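Local atomic coordinates of putative non-ribosomal peptide synthetase (Actinomadura parvosata subsp. kistnae, PDB entry 6M7L), a protein that is a putative non-ribosomal peptide synthetase condensation domain, probably acting in peptide assembly, although its exact reaction is not established. Residues R30-S35 against F122-E127; G43-V48 against L145-R150; E213-R218 against E343-H348. One frame throughout, in Å; residues are numbered along the deposited sequence.

Contact 1: residues R30-S35 against F122-E127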
loop_
_atom_site.group_PDB
_atom_site.type_symbol
_atom_site.label_atom_id
_atom_site.label_comp_id
_atom_site.label_asym_id
_atom_site.label_seq_id
_atom_site.Cartn_x
_atom_site.Cartn_y
_atom_site.Cartn_z
ATOM N N ARG A 30 -20.251 5.515 -22.721
ATOM C CA ARG A 30 -20.413 6.926 -22.390
ATOM C C ARG A 30 -19.093 7.676 -22.507
ATOM O O ARG A 30 -19.058 8.810 -23.002
ATOM C CB ARG A 30 -20.996 7.074 -20.987
ATOM C CG ARG A 30 -21.415 8.494 -20.659
ATOM C CD ARG A 30 -22.196 8.572 -19.361
ATOM N NE ARG A 30 -22.582 9.946 -19.065
ATOM C CZ ARG A 30 -21.798 10.824 -18.452
ATOM N NH1 ARG A 30 -20.582 10.470 -18.059
ATOM N NH2 ARG A 30 -22.228 12.058 -18.227
ATOM N N MET A 31 -17.994 7.058 -22.068
ATOM C CA MET A 31 -16.695 7.716 -22.151
ATOM C C MET A 31 -16.295 7.968 -23.597
ATOM O O MET A 31 -15.736 9.023 -23.919
ATOM C CB MET A 31 -15.629 6.881 -21.440
ATOM C CG MET A 31 -15.811 6.784 -19.935
ATOM S SD MET A 31 -15.952 8.400 -19.160
ATOM C CE MET A 31 -14.491 9.187 -19.825
ATOM N N TRP A 32 -16.567 7.009 -24.483
ATOM C CA TRP A 32 -16.241 7.192 -25.892
ATOM C C TRP A 32 -17.011 8.368 -26.480
ATOM O O TRP A 32 -16.441 9.215 -27.179
ATOM C CB TRP A 32 -16.534 5.906 -26.667
ATOM C CG TRP A 32 -16.023 5.926 -28.075
ATOM C CD1 TRP A 32 -14.804 5.497 -28.508
ATOM C CD2 TRP A 32 -16.716 6.405 -29.235
ATOM N NE1 TRP A 32 -14.691 5.676 -29.865
ATOM C CE2 TRP A 32 -15.851 6.233 -30.336
ATOM C CE3 TRP A 32 -17.981 6.963 -29.451
ATOM C CZ2 TRP A 32 -16.213 6.598 -31.634
ATOM C CZ3 TRP A 32 -18.337 7.323 -30.739
ATOM C CH2 TRP A 32 -17.456 7.138 -31.813
ATOM N N LEU A 33 -18.313 8.441 -26.192
ATOM C CA LEU A 33 -19.139 9.520 -26.722
ATOM C C LEU A 33 -18.646 10.879 -26.243
ATOM O O LEU A 33 -18.415 11.789 -27.049
ATOM C CB LEU A 33 -20.600 9.297 -26.326
ATOM C CG LEU A 33 -21.283 8.107 -27.005
ATOM C CD1 LEU A 33 -22.638 7.825 -26.384
ATOM C CD2 LEU A 33 -21.418 8.354 -28.496
ATOM N N LEU A 34 -18.456 11.033 -24.930
ATOM C CA LEU A 34 -17.983 12.302 -24.391
ATOM C C LEU A 34 -16.560 12.637 -24.817
ATOM O O LEU A 34 -16.136 13.784 -24.639
ATOM C CB LEU A 34 -18.067 12.296 -22.866
ATOM C CG LEU A 34 -19.438 12.035 -22.248
ATOM C CD1 LEU A 34 -19.359 12.151 -20.733
ATOM C CD2 LEU A 34 -20.484 12.985 -22.812
ATOM N N SER A 35 -15.814 11.677 -25.366
ATOM C CA SER A 35 -14.476 11.962 -25.866
ATOM C C SER A 35 -14.493 12.712 -27.191
ATOM O O SER A 35 -13.453 13.237 -27.600
ATOM C CB SER A 35 -13.678 10.665 -26.028
ATOM O OG SER A 35 -13.854 10.115 -27.323
ATOM N N PHE A 122 -7.831 12.529 -26.646
ATOM C CA PHE A 122 -7.510 11.276 -27.311
ATOM C C PHE A 122 -8.447 11.065 -28.493
ATOM O O PHE A 122 -9.645 11.350 -28.411
ATOM C CB PHE A 122 -7.637 10.086 -26.355
ATOM C CG PHE A 122 -6.548 10.000 -25.323
ATOM C CD1 PHE A 122 -6.718 10.564 -24.070
ATOM C CD2 PHE A 122 -5.369 9.326 -25.595
ATOM C CE1 PHE A 122 -5.724 10.474 -23.111
ATOM C CE2 PHE A 122 -4.370 9.232 -24.638
ATOM C CZ PHE A 122 -4.549 9.807 -23.396
ATOM N N ASP A 123 -7.894 10.564 -29.594
ATOM C CA ASP A 123 -8.690 10.053 -30.709
ATOM C C ASP A 123 -8.786 8.546 -30.505
ATOM O O ASP A 123 -7.999 7.773 -31.051
ATOM C CB ASP A 123 -8.066 10.414 -32.051
ATOM C CG ASP A 123 -8.837 9.838 -33.225
ATOM O OD1 ASP A 123 -9.891 9.204 -32.997
ATOM O OD2 ASP A 123 -8.387 10.013 -34.377
ATOM N N LEU A 124 -9.769 8.128 -29.704
ATOM C CA LEU A 124 -9.887 6.733 -29.297
ATOM C C LEU A 124 -10.135 5.781 -30.460
ATOM O O LEU A 124 -10.007 4.565 -30.276
ATOM C CB LEU A 124 -11.006 6.590 -28.264
ATOM C CG LEU A 124 -10.784 7.350 -26.954
ATOM C CD1 LEU A 124 -11.966 7.170 -26.016
ATOM C CD2 LEU A 124 -9.493 6.894 -26.289
ATOM N N THR A 125 -10.486 6.290 -31.644
ATOM C CA THR A 125 -10.669 5.407 -32.791
ATOM C C THR A 125 -9.339 4.939 -33.365
ATOM O O THR A 125 -9.240 3.800 -33.833
ATOM C CB THR A 125 -11.493 6.101 -33.878
ATOM O OG1 THR A 125 -10.774 7.234 -34.381
ATOM C CG2 THR A 125 -12.833 6.560 -33.322
ATOM N N GLY A 126 -8.312 5.785 -33.329
ATOM C CA GLY A 126 -7.024 5.420 -33.887
ATOM C C GLY A 126 -5.847 5.629 -32.956
ATOM O O GLY A 126 -4.733 5.909 -33.412
ATOM N N GLU A 127 -6.070 5.488 -31.650
ATOM C CA GLU A 127 -5.011 5.665 -30.666
ATOM C C GLU A 127 -5.273 4.763 -29.473
ATOM O O GLU A 127 -6.425 4.537 -29.090
ATOM C CB GLU A 127 -4.913 7.115 -30.184
ATOM C CG GLU A 127 -4.106 8.040 -31.068
ATOM C CD GLU A 127 -4.149 9.469 -30.568
ATOM O OE1 GLU A 127 -4.819 9.718 -29.540
ATOM O OE2 GLU A 127 -3.519 10.343 -31.199
#
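Trp32 meets Leu124 and Thr125 with its indole. Thr125 CG2 lies at the edge of the ring, near its plane, 3.8 Å from Trp32 CZ2. Leu124 CB is placed more obliquely, 4.0 Å from Trp32 CD1. CG of Trp32 stands anti to the backbone N (chi1 -171°), a setting that brings the ring to the 122-127 loop although the bond from CA to CB does not itself point there. Its NE1 comes near both neighbours but spends its hydrogen on Phe79 O, and the Phe79 backbone also bonds to Leu124.

Beyond the indole, Leu124 CD1 touches Ser35, 3.7 Å from OG and 3.9 Å from CB. Ser35 OG, between the backbone N and carbonyl carbon (chi1 90°), donates back to Trp32 O at 2.7 Å, so its polar need is met on its own side.

The contact joins helix 26-34 and the residue after it to the loop between helix 110-119 and strand 130-136. That loop makes a type I beta turn from Asp123 to Gly126, reinforced by an Asx turn. Thr125 N and Thr125 OG1 approach Asp123 OD1 from the same face of the carboxylate, OG1 at 2.6 Å and on the syn side. Arg36 adds a salt bridge to this oxygen. With OG1 committed there, it is the methyl of Thr125 that meets the indole.

Contact 2: residues G43-V48 against L145-R150; sequences GLHVRV and LVVAHR
Arg150 lays one face of its guanidinium over Val46, whose CG1 sits above the centre of the group, 3.6 Å from Arg150 NH1. CG of Arg150 is anti to the carbonyl carbon (chi1 -60°) and runs beside Leu44, whose O accepts from Arg150 N at 3.1 Å. Beyond the pair, Glu404 offers Arg150 NH1 a long, weak ion pair.

The other branch of Val46, CG2, rests 3.8 Å from Ala148 CB. These two residues form a hydrogen-bonded antiparallel pair, with Val46 N to Ala148 O and the return bond both at 2.9 Å. Val48 and Val146 repeat the pattern, while His45-His149 and Arg47-Val147 are the non-hydrogen-bonded pairs. Strands 45-48 and 145-149 run at 163°, and they are neighbouring inner strands of the domain's mixed sheet. Val46, Val48, Val146 and Ala148 share one face, where Trp130 covers the last two; Arg47 and Val147 share the other, with helix 110-119 against Arg47. His149-Arg150 begins the sequence HRIAADE, which probably corresponds to the HHxxxDG motif of condensation domains, with arginine for the second histidine and glutamate for the glycine.

His45 brings the edge of its imidazole to His149: the two CD2 atoms are 3.5 Å apart, and the planes are inclined at 60°, neither stacked nor perpendicular. Val147 CG1 packs 3.7 Å from His45 CB. His45 ND1 bonds to Ala118 O and Gly43 C lies over the centre of one ring face; the two together would restrict the ring's rotation. Leu44 O lies over the centre of one face of the His149 ring, whose ND1 accepts a hydrogen bond from Ile151 N.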
loop_
_atom_site.group_PDB
_atom_site.type_symbol
_atom_site.label_atom_id
_atom_site.label_comp_id
_atom_site.label_asym_id
_atom_site.label_seq_id
_atom_site.Cartn_x
_atom_site.Cartn_y
_atom_site.Cartn_z
ATOM N N GLY A 43 -10.184 16.783 -21.396
ATOM C CA GLY A 43 -10.395 15.356 -21.541
ATOM C C GLY A 43 -10.666 14.703 -20.199
ATOM O O GLY A 43 -10.071 15.058 -19.178
ATOM N N LEU A 44 -11.598 13.753 -20.199
ATOM C CA LEU A 44 -11.896 12.968 -19.003
ATOM C C LEU A 44 -10.823 11.896 -18.887
ATOM O O LEU A 44 -10.951 10.788 -19.412
ATOM C CB LEU A 44 -13.293 12.373 -19.082
ATOM C CG LEU A 44 -14.437 13.373 -18.919
ATOM C CD1 LEU A 44 -15.788 12.708 -19.158
ATOM C CD2 LEU A 44 -14.378 13.998 -17.534
ATOM N N HIS A 45 -9.739 12.244 -18.197
ATOM C CA HIS A 45 -8.568 11.393 -18.083
ATOM C C HIS A 45 -8.193 11.206 -16.619
ATOM O O HIS A 45 -8.493 12.044 -15.764
ATOM C CB HIS A 45 -7.361 11.987 -18.825
ATOM C CG HIS A 45 -7.647 12.398 -20.236
ATOM N ND1 HIS A 45 -7.027 13.472 -20.836
ATOM C CD2 HIS A 45 -8.474 11.872 -21.170
ATOM C CE1 HIS A 45 -7.464 13.594 -22.077
ATOM N NE2 HIS A 45 -8.345 12.637 -22.304
ATOM N N VAL A 46 -7.532 10.097 -16.342
ATOM C CA VAL A 46 -6.757 9.941 -15.120
ATOM C C VAL A 46 -5.303 10.209 -15.473
ATOM O O VAL A 46 -4.864 9.967 -16.605
ATOM C CB VAL A 46 -6.934 8.545 -14.488
ATOM C CG1 VAL A 46 -8.334 8.392 -13.906
ATOM C CG2 VAL A 46 -6.651 7.464 -15.511
ATOM N N ARG A 47 -4.548 10.736 -14.515
ATOM C CA ARG A 47 -3.165 11.076 -14.818
ATOM C C ARG A 47 -2.346 11.116 -13.536
ATOM O O ARG A 47 -2.864 11.397 -12.453
ATOM C CB ARG A 47 -3.059 12.410 -15.571
ATOM C CG ARG A 47 -3.348 13.649 -14.739
ATOM C CD ARG A 47 -4.858 13.821 -14.502
ATOM N NE ARG A 47 -5.158 13.880 -13.077
ATOM C CZ ARG A 47 -5.212 15.007 -12.377
ATOM N NH1 ARG A 47 -5.459 14.961 -11.075
ATOM N NH2 ARG A 47 -5.016 16.176 -12.981
ATOM N N VAL A 48 -1.057 10.822 -13.682
ATOM C CA VAL A 48 -0.118 10.795 -12.566
ATOM C C VAL A 48 1.201 11.389 -13.038
ATOM O O VAL A 48 1.698 11.041 -14.114
ATOM C CB VAL A 48 0.088 9.365 -12.025
ATOM C CG1 VAL A 48 0.413 8.398 -13.160
ATOM C CG2 VAL A 48 1.177 9.345 -10.967
ATOM N N LEU A 145 4.973 12.116 -16.798
ATOM C CA LEU A 145 3.523 12.223 -16.748
ATOM C C LEU A 145 2.922 11.062 -17.522
ATOM O O LEU A 145 3.326 10.792 -18.657
ATOM C CB LEU A 145 3.039 13.552 -17.332
ATOM C CG LEU A 145 1.526 13.691 -17.530
ATOM C CD1 LEU A 145 0.792 13.715 -16.195
ATOM C CD2 LEU A 145 1.205 14.933 -18.342
ATOM N N VAL A 146 1.972 10.372 -16.903
ATOM C CA VAL A 146 1.225 9.300 -17.546
ATOM C C VAL A 146 -0.235 9.715 -17.562
ATOM O O VAL A 146 -0.819 9.991 -16.506
ATOM C CB VAL A 146 1.409 7.954 -16.827
ATOM C CG1 VAL A 146 0.567 6.874 -17.501
ATOM C CG2 VAL A 146 2.881 7.559 -16.805
ATOM N N VAL A 147 -0.817 9.781 -18.755
ATOM C CA VAL A 147 -2.225 10.106 -18.936
ATOM C C VAL A 147 -2.915 8.883 -19.512
ATOM O O VAL A 147 -2.383 8.228 -20.414
ATOM C CB VAL A 147 -2.412 11.330 -19.854
ATOM C CG1 VAL A 147 -3.873 11.754 -19.885
ATOM C CG2 VAL A 147 -1.524 12.478 -19.400
ATOM N N ALA A 148 -4.092 8.564 -18.981
ATOM C CA ALA A 148 -4.887 7.448 -19.469
ATOM C C ALA A 148 -6.342 7.877 -19.537
ATOM O O ALA A 148 -6.866 8.445 -18.574
ATOM C CB ALA A 148 -4.733 6.216 -18.570
ATOM N N HIS A 149 -6.988 7.619 -20.670
ATOM C CA HIS A 149 -8.389 7.985 -20.813
ATOM C C HIS A 149 -9.247 7.124 -19.895
ATOM O O HIS A 149 -8.960 5.941 -19.683
ATOM C CB HIS A 149 -8.839 7.830 -22.265
ATOM C CG HIS A 149 -10.095 8.579 -22.583
ATOM N ND1 HIS A 149 -11.343 8.132 -22.206
ATOM C CD2 HIS A 149 -10.294 9.755 -23.222
ATOM C CE1 HIS A 149 -12.257 8.998 -22.606
ATOM N NE2 HIS A 149 -11.647 9.992 -23.225
ATOM N N ARG A 150 -10.304 7.722 -19.343
ATOM C CA ARG A 150 -11.141 6.996 -18.391
ATOM C C ARG A 150 -11.958 5.889 -19.043
ATOM O O ARG A 150 -12.648 5.151 -18.330
ATOM C CB ARG A 150 -12.063 7.965 -17.651
ATOM C CG ARG A 150 -11.327 9.040 -16.866
ATOM C CD ARG A 150 -12.283 9.886 -16.039
ATOM N NE ARG A 150 -11.990 9.787 -14.612
ATOM C CZ ARG A 150 -11.182 10.614 -13.957
ATOM N NH1 ARG A 150 -10.969 10.446 -12.658
ATOM N NH2 ARG A 150 -10.591 11.612 -14.598
#

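Contact 3: residues E213-R218 against E343-H348; sequences EFWRDR and EDAHRH
Phe214 and His348 stack face to face, their ring centres 3.5 Å apart and their planes only 4° from parallel. At the far end of the phenyl ring, CZ of Phe214 meets Asp344 CB at 3.5 Å. Next to this stack, Trp215 NE1 donates to His348 O at 3.0 Å; the bond is fairly straight (162°) and lies in the indole plane. The six-membered half of the same indole reaches Ala345, with Trp215 CH2 3.5 Å from Ala345 CB. Arg218 NH1 forms a salt bridge with Asp344 OD2 at 3.1 Å, the oxygen lying oblique to the guanidinium.

The joined elements are the C-terminal portions of helices 207-218 and 331-346, the latter running on into the loop that carries His348. Leu319 of strand 317-324 touches both Trp215 and Ala345.

A second shell sets these groups. Phe214 CE2 sits over the centre of one face of the Trp215 ring, and His348 ND1 is modelled in a doubtfully short hydrogen bond to Asp344 O. Arg347 NH2 donates to Asp344 OD1 at 3.3 Å in a second salt bridge, so the carboxylate is shared between two arginines. An alanine in place of Phe214 would probably leave the His348 imidazole without its stacking partner and open a gap between Trp215 and Asp344.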
loop_
_atom_site.group_PDB
_atom_site.type_symbol
_atom_site.label_atom_id
_atom_site.label_comp_id
_atom_site.label_asym_id
_atom_site.label_seq_id
_atom_site.Cartn_x
_atom_site.Cartn_y
_atom_site.Cartn_z
ATOM N N GLU A 213 -36.338 -1.458 -13.145
ATOM C CA GLU A 213 -37.607 -0.993 -12.596
ATOM C C GLU A 213 -37.408 -0.281 -11.265
ATOM O O GLU A 213 -38.122 0.680 -10.957
ATOM C CB GLU A 213 -38.571 -2.167 -12.432
ATOM C CG GLU A 213 -39.120 -2.709 -13.737
ATOM C CD GLU A 213 -39.881 -1.660 -14.523
ATOM O OE1 GLU A 213 -39.444 -1.318 -15.644
ATOM O OE2 GLU A 213 -40.911 -1.171 -14.013
ATOM N N PHE A 214 -36.444 -0.738 -10.463
ATOM C CA PHE A 214 -36.205 -0.121 -9.162
ATOM C C PHE A 214 -35.812 1.342 -9.310
ATOM O O PHE A 214 -36.339 2.213 -8.609
ATOM C CB PHE A 214 -35.124 -0.893 -8.401
ATOM C CG PHE A 214 -34.597 -0.167 -7.195
ATOM C CD1 PHE A 214 -35.282 -0.205 -5.992
ATOM C CD2 PHE A 214 -33.415 0.556 -7.264
ATOM C CE1 PHE A 214 -34.799 0.462 -4.881
ATOM C CE2 PHE A 214 -32.930 1.226 -6.158
ATOM C CZ PHE A 214 -33.623 1.178 -4.965
ATOM N N TRP A 215 -34.886 1.634 -10.226
ATOM C CA TRP A 215 -34.387 2.997 -10.369
ATOM C C TRP A 215 -35.380 3.913 -11.071
ATOM O O TRP A 215 -35.393 5.119 -10.801
ATOM C CB TRP A 215 -33.054 2.993 -11.116
ATOM C CG TRP A 215 -31.925 2.472 -10.291
ATOM C CD1 TRP A 215 -31.261 1.293 -10.458
ATOM C CD2 TRP A 215 -31.337 3.107 -9.151
ATOM N NE1 TRP A 215 -30.289 1.158 -9.496
ATOM C CE2 TRP A 215 -30.316 2.259 -8.681
ATOM C CE3 TRP A 215 -31.574 4.312 -8.484
ATOM C CZ2 TRP A 215 -29.532 2.579 -7.577
ATOM C CZ3 TRP A 215 -30.795 4.626 -7.385
ATOM C CH2 TRP A 215 -29.787 3.766 -6.945
ATOM N N ARG A 216 -36.206 3.375 -11.971
ATOM C CA ARG A 216 -37.260 4.184 -12.579
ATOM C C ARG A 216 -38.200 4.734 -11.514
ATOM O O ARG A 216 -38.410 5.948 -11.420
ATOM C CB ARG A 216 -38.041 3.360 -13.604
ATOM C CG ARG A 216 -37.261 2.990 -14.851
ATOM C CD ARG A 216 -38.165 2.323 -15.874
ATOM N NE ARG A 216 -37.453 1.969 -17.097
ATOM C CZ ARG A 216 -37.187 2.824 -18.080
ATOM N NH1 ARG A 216 -37.570 4.091 -17.980
ATOM N NH2 ARG A 216 -36.536 2.415 -19.160
ATOM N N ASP A 217 -38.773 3.845 -10.698
ATOM C CA ASP A 217 -39.649 4.282 -9.617
ATOM C C ASP A 217 -38.890 5.096 -8.577
ATOM O O ASP A 217 -39.458 6.013 -7.973
ATOM C CB ASP A 217 -40.314 3.069 -8.963
ATOM C CG ASP A 217 -41.423 3.455 -8.000
ATOM O OD1 ASP A 217 -41.842 4.632 -8.002
ATOM O OD2 ASP A 217 -41.879 2.575 -7.241
ATOM N N ARG A 218 -37.612 4.781 -8.360
ATOM C CA ARG A 218 -36.824 5.531 -7.386
ATOM C C ARG A 218 -36.587 6.962 -7.853
ATOM O O ARG A 218 -36.569 7.892 -7.038
ATOM C CB ARG A 218 -35.497 4.820 -7.131
ATOM C CG ARG A 218 -34.730 5.378 -5.955
ATOM C CD ARG A 218 -35.565 5.316 -4.693
ATOM N NE ARG A 218 -35.585 3.974 -4.125
ATOM C CZ ARG A 218 -36.361 3.605 -3.113
ATOM N NH1 ARG A 218 -36.310 2.362 -2.654
ATOM N NH2 ARG A 218 -37.196 4.476 -2.564
ATOM N N GLU A 343 -29.228 1.692 1.495
ATOM C CA GLU A 343 -29.355 0.239 1.556
ATOM C C GLU A 343 -30.017 -0.309 0.300
ATOM O O GLU A 343 -29.562 -1.314 -0.260
ATOM C CB GLU A 343 -30.140 -0.165 2.803
ATOM C CG GLU A 343 -29.347 -0.035 4.092
ATOM C CD GLU A 343 -30.232 0.049 5.316
ATOM O OE1 GLU A 343 -31.465 -0.102 5.174
ATOM O OE2 GLU A 343 -29.694 0.272 6.422
ATOM N N ASP A 344 -31.089 0.337 -0.162
ATOM C CA ASP A 344 -31.767 -0.131 -1.366
ATOM C C ASP A 344 -30.898 0.064 -2.602
ATOM O O ASP A 344 -30.901 -0.781 -3.505
ATOM C CB ASP A 344 -33.105 0.592 -1.532
ATOM C CG ASP A 344 -34.019 0.410 -0.334
ATOM O OD1 ASP A 344 -33.867 -0.600 0.387
ATOM O OD2 ASP A 344 -34.890 1.278 -0.115
ATOM N N ALA A 345 -30.146 1.166 -2.659
ATOM C CA ALA A 345 -29.290 1.423 -3.814
ATOM C C ALA A 345 -28.170 0.393 -3.907
ATOM O O ALA A 345 -27.894 -0.143 -4.987
ATOM C CB ALA A 345 -28.714 2.837 -3.740
ATOM N N HIS A 346 -27.508 0.107 -2.782
ATOM C CA HIS A 346 -26.457 -0.904 -2.782
ATOM C C HIS A 346 -27.003 -2.303 -3.042
ATOM O O HIS A 346 -26.232 -3.196 -3.409
ATOM C CB HIS A 346 -25.689 -0.872 -1.461
ATOM C CG HIS A 346 -24.705 0.252 -1.363
ATOM N ND1 HIS A 346 -25.006 1.458 -0.768
ATOM C CD2 HIS A 346 -23.426 0.355 -1.796
ATOM C CE1 HIS A 346 -23.952 2.253 -0.831
ATOM N NE2 HIS A 346 -22.981 1.609 -1.450
ATOM N N ARG A 347 -28.306 -2.511 -2.860
ATOM C CA ARG A 347 -28.955 -3.748 -3.275
ATOM C C ARG A 347 -29.298 -3.762 -4.759
ATOM O O ARG A 347 -29.883 -4.743 -5.231
ATOM C CB ARG A 347 -30.229 -3.981 -2.458
ATOM C CG ARG A 347 -30.021 -4.771 -1.178
ATOM C CD ARG A 347 -31.347 -5.205 -0.567
ATOM N NE ARG A 347 -31.980 -4.140 0.205
ATOM C CZ ARG A 347 -31.745 -3.919 1.495
ATOM N NH1 ARG A 347 -30.887 -4.688 2.151
ATOM N NH2 ARG A 347 -32.363 -2.930 2.127
ATOM N N HIS A 348 -28.947 -2.712 -5.502
ATOM C CA HIS A 348 -29.356 -2.562 -6.895
ATOM C C HIS A 348 -28.238 -1.948 -7.727
ATOM O O HIS A 348 -28.483 -1.095 -8.587
ATOM C CB HIS A 348 -30.618 -1.708 -7.012
ATOM C CG HIS A 348 -31.839 -2.333 -6.413
ATOM N ND1 HIS A 348 -32.165 -2.204 -5.080
ATOM C CD2 HIS A 348 -32.823 -3.078 -6.970
ATOM C CE1 HIS A 348 -33.295 -2.848 -4.841
ATOM N NE2 HIS A 348 -33.714 -3.388 -5.971
#

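Overall arrangement
Contacts 1 and 2 form one continuous region, with centres 13 Å apart. Met31 of helix 26-34 packs on Leu44 and Arg150, Ser35 touches His149, and Phe122 meets His45 edge to face. Their segments alternate along the chain, so helix 26-34 and the following strand 45-53 are each matched with a partner from the 122-150 region, which packs helix 26-34 against the sheet that contains strands 45-53 and 141-149, around His149 and Arg150. Contact 3 closes later in the chain, between helices 207-218 and 331-346. Its centre is about 30 Å from that of contact 1 and 32 Å from that of contact 2, opposite contact 2 across the chain's centre, and it touches neither.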